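Local coordinates for protein induced by osmotic stress (Scheffersomyces stipitis, PDB 5YWN) that probably reduces ketones, haloketones among them, to alcohols with NADPH as a member of the dihydroflavonol-4-reductase subfamily of NAD(P)-dependent epimerases/dehydratases, at residues P115-V126 with N184-V193. The protein carries 1 engineered substitution. Sequence-based numbering, arbitrary orientation.
Sequences PQITRVVYTSSV and NFALSTVNPV. With NAP (NADP nicotinamide-adenine-dinucleotide phosphate), chain B.
Strands 119-123 and 186-192 are parallel neighbours in the central sheet of the Rossmann fold. From T118 to S124 the ladder alternates regularly. A186 N bonds T118 O, V120 N bonds A186 O, and the pattern runs on until S124 N donates to V190 O at 2.8 Å. V126 N then reaches P192 O at 3.0 Å. At the other end, the amide of N184 closes the pair: ND2 donates to P115 O at 3.0 Å, almost straight at 170°.

On the face of V120 and L187, the F185 ring receives a CH-pi contact. CG2 of V120 sits over one face of the F185 ring, 3.6 Å from its centroid. CG of F185 lies between its backbone N and carbonyl carbon (chi1 58°), which swings the ring forward along the strand, so that one face lies against V120 CG2. An alanine at F185 would remove the ring and would probably leave V120 CG2 without its aromatic cover and a gap beside I110. CG1 of V120 meets L187 CD1 at 3.9 Å. On the other face, R119 NE donates to a water at 2.7 Å, and the same water lies within hydrogen-bonding distance of A186 O; R119 NH2 is held by the carbonyls of A248 and K251.

The C-terminal ends of both strands line the NADP+ pocket. S125 OG lies 3.3 Å from C5N of the nicotinamide. T189 OG1 donates to N191 OD1 at 2.8 Å, in the carbonyl plane. E171 accepts from N191 ND2 and S124 OG, tying both segments to helix 159-181.

That helix packs on Y122, L187 and T189, while helix 91-113 covers I117, V120 and F185. Strand 74-79 flanks strand 119-123, and strand 258-261 lies beyond 186-192 at the sheet edge.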
ATOM      1  N   PRO A 115     -12.622  21.621   6.140  1.00 22.39           N
ATOM      2  CA  PRO A 115     -12.294  22.530   5.043  1.00 21.20           C
ATOM      3  C   PRO A 115     -10.851  22.986   4.996  1.00 23.80           C
ATOM      4  O   PRO A 115     -10.397  23.424   4.004  1.00 24.35           O
ATOM      5  CB  PRO A 115     -13.218  23.726   5.279  1.00 26.47           C
ATOM      6  CG  PRO A 115     -13.628  23.622   6.652  1.00 24.57           C
ATOM      7  CD  PRO A 115     -13.554  22.224   7.074  1.00 21.13           C
ATOM      8  N   GLN A 116     -10.184  22.895   6.112  1.00 21.25           N
ATOM      9  CA  GLN A 116      -8.799  23.203   6.235  1.00 20.89           C
ATOM     10  C   GLN A 116      -7.878  22.227   5.509  1.00 25.35           C
ATOM     11  O   GLN A 116      -6.777  22.541   5.290  1.00 26.86           O
ATOM     12  CB  GLN A 116      -8.411  23.330   7.692  1.00 27.06           C
ATOM     13  CG  GLN A 116      -8.082  22.054   8.395  1.00 26.35           C
ATOM     14  CD  GLN A 116      -9.282  21.342   8.887  1.00 24.90           C
ATOM     15  OE1 GLN A 116     -10.371  21.714   8.612  1.00 22.47           O
ATOM     16  NE2 GLN A 116      -9.064  20.303   9.593  1.00 24.86           N
ATOM     17  N   ILE A 117      -8.360  21.054   5.171  1.00 23.97           N
ATOM     18  CA  ILE A 117      -7.508  20.080   4.526  1.00 22.79           C
ATOM     19  C   ILE A 117      -7.264  20.472   3.081  1.00 19.87           C
ATOM     20  O   ILE A 117      -8.132  20.582   2.322  1.00 19.89           O
ATOM     21  CB  ILE A 117      -8.046  18.657   4.642  1.00 21.47           C
ATOM     22  CG1 ILE A 117      -8.082  18.208   6.073  1.00 25.79           C
ATOM     23  CG2 ILE A 117      -7.148  17.690   3.892  1.00 24.06           C
ATOM     24  CD1 ILE A 117      -8.645  16.848   6.320  1.00 23.57           C
ATOM     25  N   THR A 118      -6.029  20.818   2.831  1.00 20.02           N
ATOM     26  CA  THR A 118      -5.413  21.102   1.564  1.00 21.47           C
ATOM     27  C   THR A 118      -5.075  19.933   0.579  1.00 22.43           C
ATOM     28  O   THR A 118      -5.037  20.102  -0.582  1.00 18.93           O
ATOM     29  CB  THR A 118      -4.194  21.989   1.781  1.00 23.15           C
ATOM     30  OG1 THR A 118      -3.191  21.223   2.397  1.00 25.94           O
ATOM     31  CG2 THR A 118      -4.533  23.134   2.679  1.00 26.71           C
ATOM     32  N   ARG A 119      -4.682  18.817   1.141  1.00 17.78           N
ATOM     33  CA  ARG A 119      -4.241  17.682   0.368  1.00 24.35           C
ATOM     34  C   ARG A 119      -4.827  16.366   0.861  1.00 20.74           C
ATOM     35  O   ARG A 119      -4.906  16.139   2.010  1.00 19.54           O
ATOM     36  CB  ARG A 119      -2.729  17.611   0.259  1.00 21.14           C
ATOM     37  CG  ARG A 119      -2.068  18.807  -0.354  1.00 21.00           C
ATOM     38  CD  ARG A 119      -2.201  18.819  -1.848  1.00 19.72           C
ATOM     39  NE  ARG A 119      -1.228  17.989  -2.469  1.00 24.63           N
ATOM     40  CZ  ARG A 119      -0.068  18.411  -2.905  1.00 26.39           C
ATOM     41  NH1 ARG A 119       0.226  19.658  -2.826  1.00 25.19           N
ATOM     42  NH2 ARG A 119       0.774  17.582  -3.411  1.00 20.48           N
ATOM     43  N   VAL A 120      -5.248  15.555  -0.077  1.00 17.11           N
ATOM     44  CA  VAL A 120      -5.669  14.216   0.139  1.00 16.48           C
ATOM     45  C   VAL A 120      -4.922  13.260  -0.810  1.00 20.92           C
ATOM     46  O   VAL A 120      -4.783  13.533  -1.980  1.00 19.26           O
ATOM     47  CB  VAL A 120      -7.163  14.057  -0.032  1.00 19.96           C
ATOM     48  CG1 VAL A 120      -7.567  12.603   0.030  1.00 20.08           C
ATOM     49  CG2 VAL A 120      -7.952  14.950   0.908  1.00 20.00           C
ATOM     50  N   VAL A 121      -4.456  12.165  -0.250  1.00 16.67           N
ATOM     51  CA  VAL A 121      -3.809  11.130  -1.006  1.00 20.34           C
ATOM     52  C   VAL A 121      -4.575   9.845  -0.818  1.00 20.21           C
ATOM     53  O   VAL A 121      -4.793   9.411   0.274  1.00 22.89           O
ATOM     54  CB  VAL A 121      -2.350  10.897  -0.591  1.00 18.73           C
ATOM     55  CG1 VAL A 121      -1.676   9.892  -1.467  1.00 18.01           C
ATOM     56  CG2 VAL A 121      -1.578  12.146  -0.467  1.00 18.49           C
ATOM     57  N   TYR A 122      -4.967   9.243  -1.910  1.00 19.87           N
ATOM     58  CA  TYR A 122      -5.603   7.975  -1.851  1.00 18.33           C
ATOM     59  C   TYR A 122      -4.626   6.864  -2.231  1.00 19.34           C
ATOM     60  O   TYR A 122      -4.004   6.932  -3.227  1.00 18.79           O
ATOM     61  CB  TYR A 122      -6.813   7.937  -2.751  1.00 18.35           C
ATOM     62  CG  TYR A 122      -7.440   6.598  -2.817  1.00 20.87           C
ATOM     63  CD1 TYR A 122      -8.042   6.063  -1.715  1.00 20.71           C
ATOM     64  CD2 TYR A 122      -7.367   5.839  -3.943  1.00 21.00           C
ATOM     65  CE1 TYR A 122      -8.603   4.841  -1.738  1.00 20.59           C
ATOM     66  CE2 TYR A 122      -7.920   4.611  -3.984  1.00 19.17           C
ATOM     67  CZ  TYR A 122      -8.522   4.115  -2.859  1.00 21.00           C
ATOM     68  OH  TYR A 122      -9.040   2.917  -2.852  1.00 29.65           O
ATOM     69  N   THR A 123      -4.537   5.848  -1.407  1.00 19.47           N
ATOM     70  CA  THR A 123      -3.690   4.720  -1.685  1.00 19.27           C
ATOM     71  C   THR A 123      -4.462   3.732  -2.609  1.00 18.11           C
ATOM     72  O   THR A 123      -5.278   3.020  -2.197  1.00 19.03           O
ATOM     73  CB  THR A 123      -3.192   3.966  -0.428  1.00 19.91           C
ATOM     74  OG1 THR A 123      -2.650   4.831   0.529  1.00 22.29           O
ATOM     75  CG2 THR A 123      -2.184   2.883  -0.798  1.00 18.40           C
ATOM     76  N   SER A 124      -4.128   3.763  -3.869  1.00 17.15           N
ATOM     77  CA  SER A 124      -4.724   2.889  -4.836  1.00 22.26           C
ATOM     78  C   SER A 124      -3.824   1.671  -5.019  1.00 23.07           C
ATOM     79  O   SER A 124      -3.261   1.214  -4.088  1.00 20.87           O
ATOM     80  CB  SER A 124      -4.993   3.597  -6.150  1.00 20.38           C
ATOM     81  OG  SER A 124      -5.894   2.943  -6.955  1.00 21.39           O
ATOM     82  N   SER A 125      -3.788   1.146  -6.229  1.00 19.03           N
ATOM     83  CA  SER A 125      -2.997   0.012  -6.595  1.00 19.55           C
ATOM     84  C   SER A 125      -2.850  -0.157  -8.100  1.00 22.01           C
ATOM     85  O   SER A 125      -3.658   0.280  -8.840  1.00 20.29           O
ATOM     86  CB  SER A 125      -3.584  -1.255  -5.998  1.00 21.18           C
ATOM     87  OG  SER A 125      -2.960  -2.379  -6.457  1.00 24.17           O
ATOM     88  N   VAL A 126      -1.876  -0.936  -8.502  1.00 19.59           N
ATOM     89  CA  VAL A 126      -1.726  -1.297  -9.885  1.00 20.70           C
ATOM     90  C   VAL A 126      -2.962  -2.035 -10.399  1.00 20.85           C
ATOM     91  O   VAL A 126      -3.236  -1.956 -11.506  1.00 22.05           O
ATOM     92  CB  VAL A 126      -0.460  -2.124 -10.172  1.00 26.65           C
ATOM     93  CG1 VAL A 126      -0.562  -3.515  -9.623  1.00 19.27           C
ATOM     94  CG2 VAL A 126      -0.111  -2.074 -11.636  1.00 24.02           C
ATOM     95  N   ASN A 184     -11.969  21.853  -1.303  1.00 23.81           N
ATOM     96  CA  ASN A 184     -10.840  22.661  -0.969  1.00 26.36           C
ATOM     97  C   ASN A 184      -9.505  21.964  -1.232  1.00 28.02           C
ATOM     98  O   ASN A 184      -8.571  22.595  -1.426  1.00 27.36           O
ATOM     99  CB  ASN A 184     -10.898  23.161   0.465  1.00 23.84           C
ATOM    100  CG  ASN A 184     -12.006  24.178   0.698  1.00 25.18           C
ATOM    101  OD1 ASN A 184     -12.608  24.655  -0.191  1.00 23.64           O
ATOM    102  ND2 ASN A 184     -12.244  24.468   1.905  1.00 26.18           N
ATOM    103  N   PHE A 185      -9.470  20.657  -1.158  1.00 23.87           N
ATOM    104  CA  PHE A 185      -8.242  19.924  -1.307  1.00 25.37           C
ATOM    105  C   PHE A 185      -7.925  19.514  -2.724  1.00 25.77           C
ATOM    106  O   PHE A 185      -8.780  19.345  -3.493  1.00 26.97           O
ATOM    107  CB  PHE A 185      -8.237  18.709  -0.413  1.00 22.27           C
ATOM    108  CG  PHE A 185      -9.366  17.757  -0.657  1.00 23.40           C
ATOM    109  CD1 PHE A 185      -9.316  16.834  -1.655  1.00 20.89           C
ATOM    110  CD2 PHE A 185     -10.457  17.770   0.135  1.00 20.92           C
ATOM    111  CE1 PHE A 185     -10.344  15.954  -1.853  1.00 22.75           C
ATOM    112  CE2 PHE A 185     -11.493  16.906  -0.051  1.00 21.13           C
ATOM    113  CZ  PHE A 185     -11.445  15.992  -1.048  1.00 22.54           C
ATOM    114  N   ALA A 186      -6.658  19.355  -3.007  1.00 26.37           N
ATOM    115  CA  ALA A 186      -6.181  18.662  -4.166  1.00 25.42           C
ATOM    116  C   ALA A 186      -5.939  17.155  -3.885  1.00 25.03           C
ATOM    117  O   ALA A 186      -5.486  16.771  -2.845  1.00 24.64           O
ATOM    118  CB  ALA A 186      -4.944  19.304  -4.684  1.00 25.57           C
ATOM    119  N   LEU A 187      -6.235  16.342  -4.856  1.00 21.85           N
ATOM    120  CA  LEU A 187      -6.122  14.931  -4.704  1.00 22.98           C
ATOM    121  C   LEU A 187      -4.972  14.388  -5.495  1.00 21.37           C
ATOM    122  O   LEU A 187      -4.683  14.838  -6.551  1.00 20.55           O
ATOM    123  CB  LEU A 187      -7.392  14.217  -5.134  1.00 22.77           C
ATOM    124  CG  LEU A 187      -7.445  12.683  -5.208  1.00 21.23           C
ATOM    125  CD1 LEU A 187      -7.246  12.052  -3.862  1.00 19.94           C
ATOM    126  CD2 LEU A 187      -8.725  12.171  -5.839  1.00 22.71           C
ATOM    127  N   SER A 188      -4.359  13.391  -4.946  1.00 20.14           N
ATOM    128  CA  SER A 188      -3.399  12.608  -5.656  1.00 18.42           C
ATOM    129  C   SER A 188      -3.479  11.141  -5.248  1.00 19.34           C
ATOM    130  O   SER A 188      -3.963  10.854  -4.221  1.00 18.37           O
ATOM    131  CB  SER A 188      -2.017  13.195  -5.479  1.00 23.39           C
ATOM    132  OG  SER A 188      -1.590  13.130  -4.180  1.00 25.16           O
ATOM    133  N   THR A 189      -3.024  10.236  -6.099  1.00 20.87           N
ATOM    134  CA  THR A 189      -3.067   8.824  -5.786  1.00 19.01           C
ATOM    135  C   THR A 189      -1.709   8.205  -5.882  1.00 19.05           C
ATOM    136  O   THR A 189      -0.891   8.650  -6.605  1.00 21.79           O
ATOM    137  CB  THR A 189      -4.067   7.984  -6.649  1.00 22.85           C
ATOM    138  OG1 THR A 189      -3.560   7.770  -7.957  1.00 22.61           O
ATOM    139  CG2 THR A 189      -5.429   8.606  -6.711  1.00 19.55           C
ATOM    140  N   VAL A 190      -1.524   7.145  -5.133  1.00 20.02           N
ATOM    141  CA  VAL A 190      -0.366   6.298  -5.234  1.00 17.66           C
ATOM    142  C   VAL A 190      -0.789   4.872  -5.621  1.00 20.44           C
ATOM    143  O   VAL A 190      -1.604   4.289  -4.994  1.00 21.00           O
ATOM    144  CB  VAL A 190       0.475   6.361  -3.970  1.00 20.17           C
ATOM    145  CG1 VAL A 190       1.643   5.429  -4.045  1.00 21.23           C
ATOM    146  CG2 VAL A 190       0.911   7.768  -3.695  1.00 17.78           C
ATOM    147  N   ASN A 191      -0.207   4.354  -6.671  1.00 20.10           N
ATOM    148  CA  ASN A 191      -0.616   3.104  -7.283  1.00 19.14           C
ATOM    149  C   ASN A 191       0.535   2.065  -7.278  1.00 21.70           C
ATOM    150  O   ASN A 191       1.294   1.935  -8.187  1.00 17.98           O
ATOM    151  CB  ASN A 191      -1.163   3.328  -8.700  1.00 14.09           C
ATOM    152  CG  ASN A 191      -2.343   4.253  -8.739  1.00 20.13           C
ATOM    153  OD1 ASN A 191      -2.258   5.356  -8.375  1.00 20.67           O
ATOM    154  ND2 ASN A 191      -3.439   3.753  -9.179  1.00 20.71           N
ATOM    155  N   PRO A 192       0.685   1.384  -6.167  1.00 21.72           N
ATOM    156  CA  PRO A 192       1.750   0.398  -6.025  1.00 21.89           C
ATOM    157  C   PRO A 192       1.466  -0.987  -6.588  1.00 19.71           C
ATOM    158  O   PRO A 192       0.376  -1.419  -6.653  1.00 17.99           O
ATOM    159  CB  PRO A 192       1.961   0.305  -4.523  1.00 17.23           C
ATOM    160  CG  PRO A 192       0.986   1.162  -3.937  1.00 21.90           C
ATOM    161  CD  PRO A 192      -0.026   1.540  -4.921  1.00 20.83           C
ATOM    162  N   VAL A 193       2.553  -1.662  -6.904  1.00 23.08           N
ATOM    163  CA  VAL A 193       2.621  -3.082  -7.149  1.00 24.16           C
ATOM    164  C   VAL A 193       2.814  -3.852  -5.830  1.00 21.43           C
ATOM    165  O   VAL A 193       2.565  -3.318  -4.799  1.00 21.08           O
ATOM    166  CB  VAL A 193       3.699  -3.438  -8.194  1.00 24.01           C
ATOM    167  CG1 VAL A 193       3.428  -2.715  -9.477  1.00 21.77           C
ATOM    168  CG2 VAL A 193       5.076  -3.132  -7.668  1.00 19.85           C
TER
HETATM  169  PA  NAP B 401      -2.884  -4.508   5.302  1.00 25.43           P
HETATM  170  O1A NAP B 401      -1.500  -4.615   5.896  1.00 24.87           O
HETATM  171  O2A NAP B 401      -3.912  -5.577   5.588  1.00 27.30           O
HETATM  172  O5B NAP B 401      -3.506  -3.085   5.727  1.00 25.65           O
HETATM  173  C5B NAP B 401      -4.916  -2.877   5.706  1.00 29.11           C
HETATM  174  C4B NAP B 401      -5.328  -2.021   6.898  1.00 27.40           C
HETATM  175  O4B NAP B 401      -6.576  -1.373   6.628  1.00 28.83           O
HETATM  176  C3B NAP B 401      -5.502  -2.860   8.154  1.00 29.98           C
HETATM  177  O3B NAP B 401      -4.589  -2.441   9.173  1.00 31.97           O
HETATM  178  C2B NAP B 401      -6.936  -2.662   8.604  1.00 27.18           C
HETATM  179  O2B NAP B 401      -6.982  -2.112   9.918  1.00 28.78           O
HETATM  180  C1B NAP B 401      -7.569  -1.711   7.600  1.00 28.47           C
HETATM  181  N9A NAP B 401      -8.727  -2.365   6.939  1.00 30.58           N
HETATM  182  C8A NAP B 401      -8.663  -3.440   6.130  1.00 30.14           C
HETATM  183  N7A NAP B 401      -9.903  -3.784   5.694  1.00 29.22           N
HETATM  184  C5A NAP B 401     -10.783  -2.918   6.228  1.00 29.03           C
HETATM  185  C6A NAP B 401     -12.249  -2.712   6.178  1.00 29.78           C
HETATM  186  N6A NAP B 401     -13.046  -3.528   5.446  1.00 32.69           N
HETATM  187  N1A NAP B 401     -12.764  -1.685   6.889  1.00 30.57           N
HETATM  188  C2A NAP B 401     -11.990  -0.862   7.623  1.00 28.67           C
HETATM  189  N3A NAP B 401     -10.654  -0.997   7.709  1.00 31.59           N
HETATM  190  C4A NAP B 401     -10.002  -1.984   7.050  1.00 29.16           C
HETATM  191  O3  NAP B 401      -2.737  -4.365   3.705  1.00 26.76           O
HETATM  192  PN  NAP B 401      -1.463  -3.617   3.066  1.00 24.11           P
HETATM  193  O1N NAP B 401      -0.703  -4.614   2.224  1.00 25.88           O
HETATM  194  O2N NAP B 401      -0.753  -2.866   4.168  1.00 20.65           O
HETATM  195  O5D NAP B 401      -2.143  -2.540   2.081  1.00 26.85           O
HETATM  196  C5D NAP B 401      -2.212  -1.164   2.450  1.00 28.39           C
HETATM  197  C4D NAP B 401      -2.947  -0.376   1.372  1.00 20.40           C
HETATM  198  O4D NAP B 401      -2.106  -0.204   0.226  1.00 23.84           O
HETATM  199  C3D NAP B 401      -4.213  -1.085   0.918  1.00 26.34           C
HETATM  200  O3D NAP B 401      -5.371  -0.303   1.226  1.00 24.14           O
HETATM  201  C2D NAP B 401      -4.079  -1.278  -0.579  1.00 23.48           C
HETATM  202  O2D NAP B 401      -5.159  -0.644  -1.271  1.00 26.51           O
HETATM  203  C1D NAP B 401      -2.748  -0.657  -0.971  1.00 21.38           C
HETATM  204  N1N NAP B 401      -1.912  -1.646  -1.658  1.00 21.83           N
HETATM  205  C2N NAP B 401      -1.062  -2.403  -0.951  1.00 25.77           C
HETATM  206  C3N NAP B 401      -0.261  -3.347  -1.584  1.00 24.14           C
HETATM  207  C7N NAP B 401       0.688  -4.190  -0.785  1.00 23.03           C
HETATM  208  O7N NAP B 401       1.195  -5.172  -1.302  1.00 23.40           O
HETATM  209  N7N NAP B 401       0.953  -3.843   0.473  1.00 27.07           N
HETATM  210  C4N NAP B 401      -0.347  -3.502  -2.959  1.00 21.46           C
HETATM  211  C5N NAP B 401      -1.236  -2.707  -3.668  1.00 21.80           C
HETATM  212  C6N NAP B 401      -2.013  -1.778  -2.988  1.00 21.03           C
HETATM  213  P2B NAP B 401      -7.030  -3.077  11.206  1.00 30.98           P
HETATM  214  O1X NAP B 401      -7.726  -2.246  12.257  1.00 32.07           O
HETATM  215  O2X NAP B 401      -7.818  -4.274  10.735  1.00 27.07           O
HETATM  216  O3X NAP B 401      -5.577  -3.364  11.500  1.00 27.27           O
HETATM  217  O   HOH W   1      -2.569  15.681  -3.078  1.00 22.36           O